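Local coordinates for protein TRAP dicarboxylate transporter, DctP subunit (Sulfurospirillum deleyianum, PDB 4OVS) that probably captures dicarboxylates such as succinate in the periplasm and delivers them to a TRAP-type membrane transporter, at residues Lys318-Glu322 and Asp323-Lys327. Residues are numbered along the deposited sequence; the frame is centred on the assembly and turned at random.
Sequences KTIGE and DLIKK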
loop_
_atom_site.group_PDB
_atom_site.type_symbol
_atom_site.label_atom_id
_atom_site.label_comp_id
_atom_site.label_asym_id
_atom_site.label_seq_id
_atom_site.Cartn_x
_atom_site.Cartn_y
_atom_site.Cartn_z
ATOM N N LYS A 318 13.133 17.131 9.099
ATOM C CA LYS A 318 13.740 17.910 8.043
ATOM C C LYS A 318 13.106 17.632 6.684
ATOM O O LYS A 318 12.765 18.566 5.957
ATOM C CB LYS A 318 15.239 17.645 8.008
ATOM C CG LYS A 318 15.981 18.339 6.896
ATOM C CD LYS A 318 17.423 17.867 6.882
ATOM C CE LYS A 318 18.213 18.435 8.048
ATOM N NZ LYS A 318 18.467 19.877 7.842
ATOM N N THR A 319 12.914 16.358 6.350
ATOM C CA THR A 319 12.506 16.006 4.995
ATOM C C THR A 319 10.994 15.861 4.853
ATOM O O THR A 319 10.471 16.015 3.756
ATOM C CB THR A 319 13.175 14.701 4.547
ATOM O OG1 THR A 319 13.001 13.705 5.566
ATOM C CG2 THR A 319 14.660 14.913 4.313
ATOM N N ILE A 320 10.301 15.561 5.952
ATOM C CA ILE A 320 8.832 15.453 5.955
ATOM C C ILE A 320 8.175 16.731 6.463
ATOM O O ILE A 320 7.207 17.214 5.878
ATOM C CB ILE A 320 8.331 14.288 6.849
ATOM C CG1 ILE A 320 8.912 12.954 6.374
ATOM C CG2 ILE A 320 6.798 14.237 6.855
ATOM C CD1 ILE A 320 8.228 11.712 6.984
ATOM N N GLY A 321 8.683 17.262 7.571
ATOM C CA GLY A 321 8.152 18.503 8.108
ATOM C C GLY A 321 7.559 18.285 9.483
ATOM O O GLY A 321 6.569 17.578 9.638
ATOM N N GLU A 322 8.167 18.876 10.495
ATOM C CA GLU A 322 7.674 18.672 11.841
ATOM C C GLU A 322 6.223 19.080 11.918
ATOM O O GLU A 322 5.401 18.334 12.426
ATOM C CB GLU A 322 8.461 19.454 12.861
ATOM C CG GLU A 322 7.836 19.367 14.239
ATOM C CD GLU A 322 8.740 19.896 15.341
ATOM O OE1 GLU A 322 9.701 20.626 15.028
ATOM O OE2 GLU A 322 8.495 19.576 16.524
ATOM N N ASP A 323 5.891 20.256 11.403
ATOM C CA ASP A 323 4.546 20.765 11.583
ATOM C C ASP A 323 3.545 19.946 10.772
ATOM O O ASP A 323 2.350 19.947 11.059
ATOM C CB ASP A 323 4.483 22.262 11.254
ATOM C CG ASP A 323 5.177 23.122 12.321
ATOM O OD1 ASP A 323 5.044 22.811 13.543
ATOM O OD2 ASP A 323 5.874 24.093 11.940
ATOM N N LEU A 324 4.029 19.220 9.773
ATOM C CA LEU A 324 3.141 18.383 8.979
ATOM C C LEU A 324 2.787 17.173 9.841
ATOM O O LEU A 324 1.621 16.811 9.961
ATOM C CB LEU A 324 3.805 18.007 7.657
ATOM C CG LEU A 324 3.042 17.204 6.600
ATOM C CD1 LEU A 324 1.616 17.690 6.426
ATOM C CD2 LEU A 324 3.773 17.288 5.263
ATOM N N ILE A 325 3.788 16.582 10.487
ATOM C CA ILE A 325 3.557 15.416 11.362
ATOM C C ILE A 325 2.599 15.810 12.495
ATOM O O ILE A 325 1.754 15.034 12.900
ATOM C CB ILE A 325 4.876 14.917 12.012
ATOM C CG1 ILE A 325 5.801 14.269 10.983
ATOM C CG2 ILE A 325 4.590 13.892 13.082
ATOM C CD1 ILE A 325 7.217 14.062 11.494
ATOM N N LYS A 326 2.733 17.039 12.993
ATOM C CA LYS A 326 1.902 17.513 14.104
ATOM C C LYS A 326 0.460 17.759 13.682
ATOM O O LYS A 326 -0.469 17.470 14.434
ATOM C CB LYS A 326 2.503 18.777 14.755
ATOM C CG LYS A 326 3.604 18.464 15.772
ATOM C CD LYS A 326 4.191 19.708 16.439
ATOM C CE LYS A 326 5.563 19.399 17.066
ATOM N NZ LYS A 326 5.605 18.120 17.880
ATOM N N LYS A 327 0.275 18.285 12.480
ATOM C CA LYS A 327 -1.058 18.425 11.914
ATOM C C LYS A 327 -1.778 17.088 11.895
ATOM O O LYS A 327 -2.944 17.006 12.266
ATOM C CB LYS A 327 -0.973 18.940 10.488
ATOM C CG LYS A 327 -1.810 20.184 10.234
ATOM C CD LYS A 327 -1.754 20.631 8.777
ATOM C CE LYS A 327 -0.396 21.185 8.423
ATOM N NZ LYS A 327 -0.507 22.558 7.806
#
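Glu322 and Lys326, one helical turn apart, run side by side and join in a long salt bridge, OE2 of Glu322 standing 3.5 Å from NZ of Lys326. The same OE2 is nearer the last methylene, 3.0 Å from CE of Lys326, so the carboxylate lies beside the chain as well as its ammonium. The glutamate chain is extended, with CG anti to the backbone N (chi1 173°), which carries the carboxylate there; the lysine bends only at its last torsion. Lys326 N donates to Glu322 O at 3.0 Å, tying the same two residues through the backbone.

A wider pi-type turn at 318-321 precedes, and four-residue spacing holds from Gly321 onward. Its O accepts a nearly straight bond from Ile325 N at 3.1 Å (166° at the hydrogen) and a weak, bent one from Leu324 N at 3.0 Å. Gly321 has a backbone conformation open chiefly to glycine and lies where the helix kinks.

On the inner side, Ile320 CG2 meets Ile325 CG1 at 4.2 Å, and Leu324 CD2 lies 3.5 Å from Ile320 O. Ile320 and Leu324 also pack on Leu103, Ile325 reaches Leu106, and Leu324 touches Val124 of helix 123-134.

The axes of the short segments 318-322 and 323-327 diverge by 35°, and regular bonds to the turn before are missing at Asp323 and Leu324: a glycine-kinked amphipathic helix, here the C-terminal helix 317-330, lying away from the succinate site.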